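Long-range contacts in erythrocyte membrane protein 1 (Plasmodium falciparum, PDB 2XU0), which probably binds receptors on the host cell surface as a rosetting adhesin, and is represented here by its N-terminal segment and first Duffy-binding-like domain: residues N42-Q47 with R237-H242; E144-K149 with K219-V224; Y346-G351 with K468-Y473; G351-Q356 with L368-C373. The protein carries 10 engineered substitutions. One frame throughout, in Å; residues are numbered along the deposited sequence. Where two conformers were deposited one is given.

Contact 1 (N42-Q47 with R237-H242); sequences NPYEQQ and RKHYAH
Y44 leans its ring on H239, and this aromatic pair forms the largely apolar middle of a contact whose flanks are polar. Y44 CD2 lies over one face of the imidazole, displaced toward the rim and 3.7 Å from H239 CG, while Y44 CE2 meets H239 CB at 3.6 Å. The two rings meet obliquely. P43 CB packs over the centre of one face of the Y44 ring.

On one flank, chi1 of N42 (173°) puts CG anti to the backbone N, on the side of the helical segment; the amide plane lies within 7° of the H239 ring plane. N42 ND2 reaches Y240 OH tip to tip at 2.8 Å, approaching the phenol at its edge; the bond is strongly bent (123° at the hydrogen) and therefore weak. The stronger partner of Y240 OH is D255, and N42 ND2 also bonds a glycerol probably left from crystallisation. The other end of the amide works locally: N42 OD1 accepts from Y44 N at 3.1 Å, the donor standing well above the carbonyl plane.

On the other flank K238, its chain bent at two torsions, crosses the Y44 side chain at about a right angle and gives a weak 3.2 Å bond from K238 NZ to Y44 OH. Its main bond goes to the carbonyl of E235.

The conformation of the N42 side chain thus defines an Asx turn at the head of a type I beta turn, N42 to E45, a turn by which this part of the N-terminal segment of PfEMP1 meets the helical Duffy-binding domain.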
loop_
_atom_site.group_PDB
_atom_site.type_symbol
_atom_site.label_atom_id
_atom_site.label_comp_id
_atom_site.label_asym_id
_atom_site.label_seq_id
_atom_site.Cartn_x
_atom_site.Cartn_y
_atom_site.Cartn_z
ATOM N N ASN A 42 7.683 6.824 30.091
ATOM C CA ASN A 42 8.922 6.091 29.972
ATOM C C ASN A 42 10.007 7.039 30.506
ATOM O O ASN A 42 10.297 8.068 29.883
ATOM C CB ASN A 42 9.182 5.641 28.523
ATOM C CG ASN A 42 10.541 5.008 28.314
ATOM O OD1 ASN A 42 11.241 4.628 29.263
ATOM N ND2 ASN A 42 10.959 4.902 27.068
ATOM N N PRO A 43 10.580 6.725 31.689
ATOM C CA PRO A 43 11.605 7.617 32.266
ATOM C C PRO A 43 12.908 7.641 31.484
ATOM O O PRO A 43 13.698 8.562 31.650
ATOM C CB PRO A 43 11.839 7.029 33.665
ATOM C CG PRO A 43 10.720 6.066 33.904
ATOM C CD PRO A 43 10.333 5.560 32.564
ATOM N N TYR A 44 13.109 6.653 30.610
ATOM C CA TYR A 44 14.350 6.443 29.865
ATOM C C TYR A 44 14.369 6.895 28.407
ATOM O O TYR A 44 15.370 6.687 27.724
ATOM C CB TYR A 44 14.794 4.979 30.051
ATOM C CG TYR A 44 14.610 4.519 31.485
ATOM C CD1 TYR A 44 15.490 4.926 32.488
ATOM C CD2 TYR A 44 13.492 3.777 31.862
ATOM C CE1 TYR A 44 15.298 4.550 33.817
ATOM C CE2 TYR A 44 13.287 3.401 33.190
ATOM C CZ TYR A 44 14.199 3.783 34.162
ATOM O OH TYR A 44 14.012 3.407 35.468
ATOM N N GLU A 45 13.290 7.579 27.963
ATOM C CA GLU A 45 13.053 8.104 26.613
ATOM C C GLU A 45 14.241 8.782 25.954
ATOM O O GLU A 45 14.589 8.461 24.820
ATOM C CB GLU A 45 11.853 9.060 26.625
ATOM C CG GLU A 45 10.524 8.340 26.520
ATOM C CD GLU A 45 9.335 9.161 26.057
ATOM O OE1 GLU A 45 9.540 10.285 25.539
ATOM O OE2 GLU A 45 8.193 8.662 26.184
ATOM N N GLN A 46 14.887 9.689 26.684
ATOM C CA GLN A 46 16.020 10.491 26.213
ATOM C C GLN A 46 17.253 9.687 25.819
ATOM O O GLN A 46 18.044 10.172 25.008
ATOM C CB GLN A 46 16.360 11.649 27.190
ATOM C CG GLN A 46 15.165 12.266 27.952
ATOM C CD GLN A 46 14.549 11.388 29.040
ATOM O OE1 GLN A 46 15.128 10.393 29.503
ATOM N NE2 GLN A 46 13.326 11.715 29.436
ATOM N N GLN A 47 17.396 8.451 26.343
ATOM C CA GLN A 47 18.527 7.558 26.024
ATOM C C GLN A 47 18.350 6.909 24.639
ATOM O O GLN A 47 19.316 6.397 24.064
ATOM C CB GLN A 47 18.683 6.452 27.097
ATOM C CG GLN A 47 19.548 6.844 28.283
ATOM C CD GLN A 47 18.770 7.624 29.306
ATOM O OE1 GLN A 47 18.658 8.852 29.235
ATOM N NE2 GLN A 47 18.210 6.928 30.281
ATOM N N ARG A 237 18.277 -0.396 31.272
ATOM C CA ARG A 237 18.531 -1.780 30.866
ATOM C C ARG A 237 17.551 -2.740 31.524
ATOM O O ARG A 237 17.181 -3.721 30.889
ATOM C CB ARG A 237 19.974 -2.208 31.179
ATOM C CG ARG A 237 21.029 -1.614 30.252
ATOM C CD ARG A 237 22.450 -2.039 30.618
ATOM N NE ARG A 237 22.815 -3.341 30.050
ATOM C CZ ARG A 237 22.775 -4.494 30.715
ATOM N NH1 ARG A 237 22.387 -4.527 31.986
ATOM N NH2 ARG A 237 23.123 -5.625 30.114
ATOM N N LYS A 238 17.116 -2.463 32.772
ATOM C CA LYS A 238 16.160 -3.332 33.463
ATOM C C LYS A 238 14.730 -3.081 33.013
ATOM O O LYS A 238 13.927 -4.012 32.991
ATOM C CB LYS A 238 16.332 -3.345 35.002
ATOM C CG LYS A 238 16.077 -2.030 35.717
ATOM C CD LYS A 238 14.756 -2.041 36.483
ATOM C CE LYS A 238 14.343 -0.668 36.965
ATOM N NZ LYS A 238 13.847 0.194 35.857
ATOM N N HIS A 239 14.421 -1.825 32.618
ATOM C CA HIS A 239 13.117 -1.444 32.074
ATOM C C HIS A 239 12.907 -2.209 30.751
ATOM O O HIS A 239 11.807 -2.694 30.492
ATOM C CB HIS A 239 13.065 0.072 31.841
ATOM C CG HIS A 239 11.755 0.566 31.310
ATOM N ND1 HIS A 239 10.690 0.820 32.149
ATOM C CD2 HIS A 239 11.388 0.844 30.037
ATOM C CE1 HIS A 239 9.709 1.241 31.365
ATOM N NE2 HIS A 239 10.086 1.278 30.087
ATOM N N TYR A 240 13.988 -2.353 29.953
ATOM C CA TYR A 240 13.987 -3.079 28.688
ATOM C C TYR A 240 14.489 -4.515 28.845
ATOM O O TYR A 240 15.137 -5.058 27.956
ATOM C CB TYR A 240 14.794 -2.302 27.640
ATOM C CG TYR A 240 14.100 -1.028 27.235
ATOM C CD1 TYR A 240 14.557 0.207 27.678
ATOM C CD2 TYR A 240 12.947 -1.056 26.449
ATOM C CE1 TYR A 240 13.910 1.390 27.320
ATOM C CE2 TYR A 240 12.282 0.118 26.097
ATOM C CZ TYR A 240 12.768 1.341 26.533
ATOM O OH TYR A 240 12.133 2.514 26.197
ATOM N N ALA A 241 14.171 -5.142 29.967
ATOM C CA ALA A 241 14.622 -6.506 30.197
ATOM C C ALA A 241 13.484 -7.452 30.444
ATOM O O ALA A 241 12.507 -7.077 31.087
ATOM C CB ALA A 241 15.583 -6.547 31.382
ATOM N N HIS A 242 13.638 -8.703 29.981
ATOM C CA HIS A 242 12.717 -9.799 30.265
ATOM C C HIS A 242 12.944 -10.190 31.758
ATOM O O HIS A 242 13.912 -9.732 32.378
ATOM C CB HIS A 242 13.016 -11.004 29.341
ATOM C CG HIS A 242 12.673 -10.806 27.895
ATOM N ND1 HIS A 242 11.406 -10.392 27.494
ATOM C CD2 HIS A 242 13.420 -11.049 26.791
ATOM C CE1 HIS A 242 11.435 -10.376 26.168
ATOM N NE2 HIS A 242 12.624 -10.759 25.700
#

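Contact 2 (E144-K149 with K219-V224); sequences EFLDNK and KGLQVV
L146 presses against G220 so closely that L146 CA and G220 CA are 4.6 Å apart, an approach that the absence of a side chain on the glycine makes possible. L146 CB settles 3.8 Å from G220 C and 3.6 Å from V224 CG2. The same V224 methyl also meets L146 O at 3.5 Å. Further out, L146 CD2 touches L221 CD2 at 3.8 Å, the two leucines crossing at an oblique angle. The first torsion of L146 (chi1 -101°) lies well off a staggered value, consistent with a leucine fitted into a confined site.

The solvent side is looser. D147 is exposed, and its carboxylate crosses V223 at about a right angle, with D147 OD1 3.4 Å from V223 CG1. No hydrogen bond joins the two segments, and this flank amounts to a charged group lying beside two methyls. D147 is also the centre of an inverse gamma turn, which swings the chain away from the helix.

Helix 154-175 closes the buried side: N160 meets L146, and L157 meets both L221 and V224. L146 thus packs against both helices, 154-175 and 216-231, which touch each other; the latter's first turn also receives E144 at K216 and V217.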
loop_
_atom_site.group_PDB
_atom_site.type_symbol
_atom_site.label_atom_id
_atom_site.label_comp_id
_atom_site.label_asym_id
_atom_site.label_seq_id
_atom_site.Cartn_x
_atom_site.Cartn_y
_atom_site.Cartn_z
ATOM N N GLU A 144 21.881 -2.132 5.044
ATOM C CA GLU A 144 22.604 -3.420 4.894
ATOM C C GLU A 144 24.074 -3.281 5.356
ATOM O O GLU A 144 24.842 -4.237 5.271
ATOM C CB GLU A 144 22.579 -3.910 3.438
ATOM C CG GLU A 144 21.200 -4.175 2.855
ATOM C CD GLU A 144 21.219 -4.792 1.473
ATOM O OE1 GLU A 144 22.143 -5.590 1.191
ATOM O OE2 GLU A 144 20.317 -4.472 0.664
ATOM N N PHE A 145 24.440 -2.090 5.880
ATOM C CA PHE A 145 25.784 -1.702 6.312
ATOM C C PHE A 145 25.761 -1.077 7.700
ATOM O O PHE A 145 26.355 -0.018 7.937
ATOM C CB PHE A 145 26.392 -0.738 5.259
ATOM C CG PHE A 145 26.441 -1.355 3.881
ATOM C CD1 PHE A 145 27.488 -2.196 3.514
ATOM C CD2 PHE A 145 25.423 -1.130 2.964
ATOM C CE1 PHE A 145 27.510 -2.798 2.253
ATOM C CE2 PHE A 145 25.438 -1.746 1.716
ATOM C CZ PHE A 145 26.494 -2.557 1.359
ATOM N N LEU A 146 25.073 -1.752 8.624
ATOM C CA LEU A 146 24.914 -1.328 10.005
ATOM C C LEU A 146 25.840 -2.121 10.923
ATOM O O LEU A 146 26.135 -1.664 12.028
ATOM C CB LEU A 146 23.442 -1.507 10.417
ATOM C CG LEU A 146 22.482 -0.286 10.446
ATOM C CD1 LEU A 146 22.862 0.812 9.448
ATOM C CD2 LEU A 146 21.044 -0.733 10.219
ATOM N N ASP A 147 26.290 -3.309 10.478
ATOM C CA ASP A 147 27.198 -4.142 11.257
ATOM C C ASP A 147 28.625 -3.670 10.960
ATOM O O ASP A 147 29.270 -4.149 10.021
ATOM C CB ASP A 147 26.996 -5.639 10.940
ATOM C CG ASP A 147 27.644 -6.621 11.909
ATOM O OD1 ASP A 147 28.310 -6.166 12.871
ATOM O OD2 ASP A 147 27.477 -7.842 11.711
ATOM N N ASN A 148 29.064 -2.659 11.731
ATOM C CA ASN A 148 30.377 -2.011 11.660
ATOM C C ASN A 148 30.741 -1.379 13.008
ATOM O O ASN A 148 29.866 -1.188 13.857
ATOM C CB ASN A 148 30.434 -0.973 10.529
ATOM C CG ASN A 148 29.379 0.097 10.625
ATOM O OD1 ASN A 148 29.352 0.897 11.564
ATOM N ND2 ASN A 148 28.496 0.141 9.646
ATOM N N LYS A 149 32.031 -1.037 13.190
ATOM C CA LYS A 149 32.582 -0.459 14.421
ATOM C C LYS A 149 32.134 0.985 14.683
ATOM O O LYS A 149 32.345 1.492 15.784
ATOM C CB LYS A 149 34.124 -0.565 14.436
ATOM C CG LYS A 149 34.677 -1.989 14.319
ATOM C CD LYS A 149 35.195 -2.277 12.907
ATOM C CE LYS A 149 35.782 -3.661 12.775
ATOM N NZ LYS A 149 36.424 -3.861 11.447
ATOM N N LYS A 219 19.793 -8.263 10.303
ATOM C CA LYS A 219 20.984 -8.686 11.041
ATOM C C LYS A 219 21.790 -7.486 11.521
ATOM O O LYS A 219 22.223 -7.485 12.671
ATOM C CB LYS A 219 21.811 -9.684 10.221
ATOM C CG LYS A 219 21.016 -10.966 10.039
ATOM C CD LYS A 219 21.738 -12.095 9.346
ATOM C CE LYS A 219 20.743 -13.183 8.996
ATOM N NZ LYS A 219 20.275 -13.946 10.189
ATOM N N GLY A 220 21.890 -6.449 10.675
ATOM C CA GLY A 220 22.549 -5.196 11.024
ATOM C C GLY A 220 21.830 -4.495 12.154
ATOM O O GLY A 220 22.458 -4.084 13.135
ATOM N N LEU A 221 20.489 -4.438 12.062
ATOM C CA LEU A 221 19.631 -3.814 13.076
ATOM C C LEU A 221 19.720 -4.506 14.420
ATOM O O LEU A 221 19.811 -3.820 15.429
ATOM C CB LEU A 221 18.169 -3.703 12.603
ATOM C CG LEU A 221 17.885 -2.598 11.612
ATOM C CD1 LEU A 221 16.564 -2.818 10.908
ATOM C CD2 LEU A 221 17.902 -1.239 12.291
ATOM N N GLN A 222 19.745 -5.847 14.449
ATOM C CA GLN A 222 19.902 -6.549 15.727
ATOM C C GLN A 222 21.272 -6.349 16.402
ATOM O O GLN A 222 21.328 -6.312 17.632
ATOM C CB GLN A 222 19.399 -8.005 15.713
ATOM C CG GLN A 222 19.887 -8.866 14.577
ATOM C CD GLN A 222 18.992 -10.064 14.360
ATOM O OE1 GLN A 222 17.882 -9.964 13.819
ATOM N NE2 GLN A 222 19.488 -11.233 14.732
ATOM N N VAL A 223 22.335 -6.080 15.600
ATOM C CA VAL A 223 23.691 -5.777 16.081
ATOM C C VAL A 223 23.682 -4.356 16.682
ATOM O O VAL A 223 24.096 -4.175 17.833
ATOM C CB VAL A 223 24.764 -5.949 14.960
ATOM C CG1 VAL A 223 26.108 -5.319 15.356
ATOM C CG2 VAL A 223 24.949 -7.427 14.586
ATOM N N VAL A 224 23.163 -3.361 15.921
ATOM C CA VAL A 224 23.060 -1.961 16.383
ATOM C C VAL A 224 22.235 -1.865 17.668
ATOM O O VAL A 224 22.650 -1.194 18.614
ATOM C CB VAL A 224 22.536 -0.994 15.292
ATOM C CG1 VAL A 224 22.530 0.450 15.792
ATOM C CG2 VAL A 224 23.372 -1.098 14.035
#

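Contact 3 (Y346-G351 with K468-Y473); sequences YCSGDG and KTCPLY
S348 OG is gripped by several groups, while the carbon that bears it, S348 CB, rests 3.4 Å from K468 O across the contact. The hydroxyl accepts a weak bond from D350 N and another bond from the backbone N of H352. A water lies 2.9 Å from S348 OG. With chi1 at 80°, OG sits between the serine's own backbone N and carbonyl carbon, within reach of D350 N, inside the type I turn from S348 to G351.

The same water accepts from C470 N at 2.9 Å and donates to D350 OD2, so it ties the two segments together where no direct hydrogen bond crosses. A second water lies 2.9 Å from K468 O and is within hydrogen-bonding distance of C347 O as well, though more acceptors surround it than it has protons.

Van der Waals contacts surround these waters. C470 SG meets S348 CB at 3.7 Å, D350 OD2 lies 3.5 Å from T469 CG2, and Y346 OH approaches P471 CG tip to tip at 3.9 Å. Y346 CE2 to P471 CD, 4.1 Å, is the apolar touch.

Y346, at the end of strand 345-346, and P471 both lean on H485 of strand 483-485; the contact thus joins the loop leading toward helix 371-407 to the link between helix 457-460 and strand 475-477.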
loop_
_atom_site.group_PDB
_atom_site.type_symbol
_atom_site.label_atom_id
_atom_site.label_comp_id
_atom_site.label_asym_id
_atom_site.label_seq_id
_atom_site.Cartn_x
_atom_site.Cartn_y
_atom_site.Cartn_z
ATOM N N TYR A 346 -16.621 -1.203 -33.341
ATOM C CA TYR A 346 -17.353 -2.006 -32.368
ATOM C C TYR A 346 -16.972 -3.456 -32.623
ATOM O O TYR A 346 -17.530 -4.138 -33.498
ATOM C CB TYR A 346 -18.873 -1.781 -32.458
ATOM C CG TYR A 346 -19.665 -2.112 -31.204
ATOM C CD1 TYR A 346 -20.560 -1.195 -30.661
ATOM C CD2 TYR A 346 -19.599 -3.380 -30.624
ATOM C CE1 TYR A 346 -21.336 -1.514 -29.542
ATOM C CE2 TYR A 346 -20.356 -3.703 -29.496
ATOM C CZ TYR A 346 -21.232 -2.769 -28.962
ATOM O OH TYR A 346 -21.982 -3.081 -27.846
ATOM N N CYS A 347 -15.991 -3.909 -31.847
ATOM C CA CYS A 347 -15.441 -5.251 -31.918
ATOM C C CYS A 347 -15.942 -6.091 -30.734
ATOM O O CYS A 347 -16.539 -5.561 -29.782
ATOM C CB CYS A 347 -13.918 -5.156 -31.924
ATOM S SG CYS A 347 -13.250 -4.034 -33.187
ATOM N N SER A 348 -15.660 -7.397 -30.784
ATOM C CA SER A 348 -15.941 -8.346 -29.711
ATOM C C SER A 348 -14.588 -8.922 -29.242
ATOM O O SER A 348 -13.573 -8.763 -29.946
ATOM C CB SER A 348 -16.837 -9.467 -30.220
ATOM O OG SER A 348 -16.130 -10.458 -30.947
ATOM N N GLY A 349 -14.602 -9.613 -28.096
ATOM C CA GLY A 349 -13.428 -10.275 -27.536
ATOM C C GLY A 349 -12.874 -11.358 -28.446
ATOM O O GLY A 349 -11.684 -11.678 -28.355
ATOM N N ASP A 350 -13.735 -11.922 -29.341
ATOM C CA ASP A 350 -13.349 -12.956 -30.323
ATOM C C ASP A 350 -12.753 -12.342 -31.628
ATOM O O ASP A 350 -12.420 -13.077 -32.562
ATOM C CB ASP A 350 -14.544 -13.892 -30.665
ATOM C CG ASP A 350 -15.349 -14.420 -29.483
ATOM O OD1 ASP A 350 -14.812 -15.263 -28.727
ATOM O OD2 ASP A 350 -16.545 -14.045 -29.361
ATOM N N GLY A 351 -12.628 -11.021 -31.670
ATOM C CA GLY A 351 -12.112 -10.288 -32.822
ATOM C C GLY A 351 -13.118 -10.100 -33.949
ATOM O O GLY A 351 -12.730 -9.800 -35.085
ATOM N N LYS A 468 -17.109 -8.460 -24.510
ATOM C CA LYS A 468 -18.246 -9.387 -24.639
ATOM C C LYS A 468 -18.447 -9.795 -26.101
ATOM O O LYS A 468 -17.970 -9.088 -27.006
ATOM C CB LYS A 468 -19.546 -8.781 -24.073
ATOM C CG LYS A 468 -19.548 -8.652 -22.557
ATOM C CD LYS A 468 -20.808 -7.962 -22.058
ATOM C CE LYS A 468 -21.001 -8.111 -20.567
ATOM N NZ LYS A 468 -20.076 -7.247 -19.780
ATOM N N THR A 469 -19.122 -10.952 -26.328
ATOM C CA THR A 469 -19.437 -11.432 -27.681
ATOM C C THR A 469 -20.361 -10.389 -28.319
ATOM O O THR A 469 -21.097 -9.722 -27.595
ATOM C CB THR A 469 -20.127 -12.816 -27.643
ATOM O OG1 THR A 469 -21.327 -12.742 -26.871
ATOM C CG2 THR A 469 -19.226 -13.917 -27.112
ATOM N N CYS A 470 -20.310 -10.226 -29.653
ATOM C CA CYS A 470 -21.164 -9.262 -30.369
ATOM C C CYS A 470 -22.619 -9.348 -29.932
ATOM O O CYS A 470 -23.134 -10.472 -29.874
ATOM C CB CYS A 470 -21.075 -9.474 -31.880
ATOM S SG CYS A 470 -19.563 -8.851 -32.632
ATOM N N PRO A 471 -23.355 -8.206 -29.826
ATOM C CA PRO A 471 -24.818 -8.300 -29.634
ATOM C C PRO A 471 -25.394 -9.155 -30.778
ATOM O O PRO A 471 -24.966 -8.979 -31.916
ATOM C CB PRO A 471 -25.274 -6.839 -29.699
ATOM C CG PRO A 471 -24.064 -6.052 -29.316
ATOM C CD PRO A 471 -22.927 -6.799 -29.959
ATOM N N LEU A 472 -26.224 -10.172 -30.445
ATOM C CA LEU A 472 -26.806 -11.207 -31.331
ATOM C C LEU A 472 -27.126 -10.885 -32.788
ATOM O O LEU A 472 -26.879 -11.728 -33.657
ATOM C CB LEU A 472 -28.034 -11.903 -30.689
ATOM C CG LEU A 472 -27.798 -12.762 -29.444
ATOM C CD1 LEU A 472 -29.116 -13.170 -28.834
ATOM C CD2 LEU A 472 -26.975 -14.016 -29.769
ATOM N N TYR A 473 -27.749 -9.721 -33.045
ATOM C CA TYR A 473 -28.188 -9.304 -34.391
ATOM C C TYR A 473 -27.280 -8.236 -35.028
ATOM O O TYR A 473 -27.626 -7.668 -36.073
ATOM C CB TYR A 473 -29.665 -8.842 -34.340
ATOM C CG TYR A 473 -30.524 -9.736 -33.470
ATOM C CD1 TYR A 473 -30.989 -9.298 -32.232
ATOM C CD2 TYR A 473 -30.770 -11.061 -33.827
ATOM C CE1 TYR A 473 -31.732 -10.138 -31.399
ATOM C CE2 TYR A 473 -31.498 -11.912 -32.999
ATOM C CZ TYR A 473 -31.982 -11.447 -31.789
ATOM O OH TYR A 473 -32.692 -12.306 -30.984
HETATM O O HOH W 1 -18.433 -6.371 -27.791
HETATM O O HOH W 2 -18.438 -12.133 -30.841
#

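Contact 4 (G351-Q356 with L368-C373); sequences GHDCTQ and LDCPRC
The carboxylate of D353, whose CB rests 4.0 Å from C370 SG, takes all its local donors on one face. T355 OG1 reaches D353 OD1 at 2.7 Å on its syn side, T355 N comes to the same oxygen at 3.2 Å from higher above the plane, and Q356 NE2 meets D353 OD2 at 2.9 Å. C370 SG lies on the other side of that plane, beside the carbon chain. Three bonds on two oxygens hold the carboxylate in a fixed rotation. The guanidinium of R372 is the second flat group: D369 O lies over the centre of one face, and R372 NH1 makes a 3.5 Å salt bridge with D369 OD1.

Across the contact, C370 does the touching. Its CB lies 3.3 Å from G351 O, and its SG, anti to the carbonyl carbon (chi1 -61°), extends to within 3.7 Å of H352 O. G351 CA returns a C-H...O contact of 3.5 Å to C370 O. With no side chain, G351 can pass close to P371 near the start of helix 371-407; its positive phi independently suits glycine.

D353 forms an Asx turn inside a type I beta turn ending at Q356. Disulfides C347-C370, C354-C470 and C338-C373 surround it in this disulfide-rich part of the Duffy-binding-like fold.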
loop_
_atom_site.group_PDB
_atom_site.type_symbol
_atom_site.label_atom_id
_atom_site.label_comp_id
_atom_site.label_asym_id
_atom_site.label_seq_id
_atom_site.Cartn_x
_atom_site.Cartn_y
_atom_site.Cartn_z
ATOM N N GLY A 351 -12.628 -11.021 -31.670
ATOM C CA GLY A 351 -12.112 -10.288 -32.822
ATOM C C GLY A 351 -13.118 -10.100 -33.949
ATOM O O GLY A 351 -12.730 -9.800 -35.085
ATOM N N HIS A 352 -14.425 -10.274 -33.654
ATOM C CA HIS A 352 -15.481 -10.081 -34.656
ATOM C C HIS A 352 -15.810 -8.605 -34.788
ATOM O O HIS A 352 -15.773 -7.865 -33.793
ATOM C CB HIS A 352 -16.774 -10.830 -34.280
ATOM C CG HIS A 352 -16.615 -12.302 -34.066
ATOM N ND1 HIS A 352 -17.606 -13.044 -33.456
ATOM C CD2 HIS A 352 -15.589 -13.128 -34.397
ATOM C CE1 HIS A 352 -17.156 -14.288 -33.427
ATOM N NE2 HIS A 352 -15.946 -14.385 -33.977
ATOM N N ASP A 353 -16.150 -8.178 -36.018
ATOM C CA ASP A 353 -16.587 -6.812 -36.264
ATOM C C ASP A 353 -18.108 -6.861 -36.112
ATOM O O ASP A 353 -18.806 -7.400 -36.981
ATOM C CB ASP A 353 -16.136 -6.309 -37.652
ATOM C CG ASP A 353 -16.628 -4.928 -38.058
ATOM O OD1 ASP A 353 -17.293 -4.253 -37.224
ATOM O OD2 ASP A 353 -16.351 -4.514 -39.211
ATOM N N CYS A 354 -18.614 -6.328 -34.984
ATOM C CA CYS A 354 -20.040 -6.343 -34.649
ATOM C C CYS A 354 -20.934 -5.569 -35.633
ATOM O O CYS A 354 -22.128 -5.878 -35.747
ATOM C CB CYS A 354 -20.262 -5.924 -33.194
ATOM S SG CYS A 354 -19.338 -6.923 -31.986
ATOM N N THR A 355 -20.330 -4.638 -36.409
ATOM C CA THR A 355 -21.014 -3.865 -37.451
ATOM C C THR A 355 -21.308 -4.729 -38.701
ATOM O O THR A 355 -22.162 -4.363 -39.518
ATOM C CB THR A 355 -20.277 -2.540 -37.782
ATOM O OG1 THR A 355 -19.138 -2.794 -38.608
ATOM C CG2 THR A 355 -19.872 -1.748 -36.536
ATOM N N GLN A 356 -20.607 -5.870 -38.843
ATOM C CA GLN A 356 -20.781 -6.796 -39.972
ATOM C C GLN A 356 -20.983 -8.258 -39.520
ATOM O O GLN A 356 -20.848 -9.176 -40.338
ATOM C CB GLN A 356 -19.585 -6.696 -40.929
ATOM C CG GLN A 356 -19.390 -5.302 -41.509
ATOM C CD GLN A 356 -18.236 -5.272 -42.461
ATOM O OE1 GLN A 356 -18.330 -5.733 -43.613
ATOM N NE2 GLN A 356 -17.126 -4.719 -41.994
ATOM N N LEU A 368 -9.848 -6.331 -40.160
ATOM C CA LEU A 368 -8.438 -6.334 -39.791
ATOM C C LEU A 368 -8.134 -5.542 -38.527
ATOM O O LEU A 368 -7.099 -5.783 -37.907
ATOM C CB LEU A 368 -7.537 -5.939 -40.976
ATOM C CG LEU A 368 -7.774 -6.772 -42.254
ATOM C CD1 LEU A 368 -7.599 -5.948 -43.437
ATOM C CD2 LEU A 368 -6.900 -8.019 -42.322
ATOM N N ASP A 369 -9.056 -4.648 -38.109
ATOM C CA ASP A 369 -8.883 -3.882 -36.876
ATOM C C ASP A 369 -9.278 -4.690 -35.622
ATOM O O ASP A 369 -8.542 -4.673 -34.634
ATOM C CB ASP A 369 -9.635 -2.542 -36.940
ATOM C CG ASP A 369 -9.121 -1.565 -37.989
ATOM O OD1 ASP A 369 -8.056 -1.842 -38.594
ATOM O OD2 ASP A 369 -9.782 -0.524 -38.204
ATOM N N CYS A 370 -10.425 -5.405 -35.668
ATOM C CA CYS A 370 -10.945 -6.182 -34.533
ATOM C C CYS A 370 -10.082 -7.301 -33.944
ATOM O O CYS A 370 -10.107 -7.426 -32.718
ATOM C CB CYS A 370 -12.401 -6.578 -34.714
ATOM S SG CYS A 370 -13.514 -5.158 -34.865
ATOM N N PRO A 371 -9.200 -8.015 -34.708
ATOM C CA PRO A 371 -8.265 -8.954 -34.049
ATOM C C PRO A 371 -7.451 -8.285 -32.931
ATOM O O PRO A 371 -7.150 -8.964 -31.964
ATOM C CB PRO A 371 -7.373 -9.440 -35.201
ATOM C CG PRO A 371 -8.244 -9.311 -36.416
ATOM C CD PRO A 371 -9.007 -8.030 -36.176
ATOM N N ARG A 372 -7.160 -6.962 -33.018
ATOM C CA ARG A 372 -6.452 -6.203 -31.973
ATOM C C ARG A 372 -7.275 -6.111 -30.656
ATOM O O ARG A 372 -6.683 -6.007 -29.577
ATOM C CB ARG A 372 -6.093 -4.784 -32.437
ATOM C CG ARG A 372 -5.155 -4.717 -33.634
ATOM C CD ARG A 372 -4.457 -3.368 -33.750
ATOM N NE ARG A 372 -5.380 -2.245 -33.963
ATOM C CZ ARG A 372 -5.832 -1.849 -35.150
ATOM N NH1 ARG A 372 -5.480 -2.497 -36.254
ATOM N NH2 ARG A 372 -6.647 -0.807 -35.240
ATOM N N CYS A 373 -8.635 -6.111 -30.756
ATOM C CA CYS A 373 -9.528 -6.134 -29.594
ATOM C C CYS A 373 -9.325 -7.472 -28.906
ATOM O O CYS A 373 -9.119 -7.491 -27.700
ATOM C CB CYS A 373 -10.992 -5.930 -29.973
ATOM S SG CYS A 373 -12.146 -6.102 -28.580
#

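The four contacts fall into two pairs at opposite ends of an elongated chain. Contact 1 joins the N-terminal segment to the Duffy binding domain, within which contact 2 lies: their centres are 21 Å apart, their nearest atoms about 10 Å, with contact 2 nested in the loop contact 1 closes. Successive helices 216-231 and 234-239 connect them. Contacts 3 and 4 are far closer, with centres 8 Å apart and G351 in common, and two disulfides stitch them, C347 SG to C370 SG and C470 SG to C354 SG, each 2.0 Å. Contacts 1 and 3 lie 69 Å apart, centre to centre. The magnesium site and the proline pocket lie away from all four.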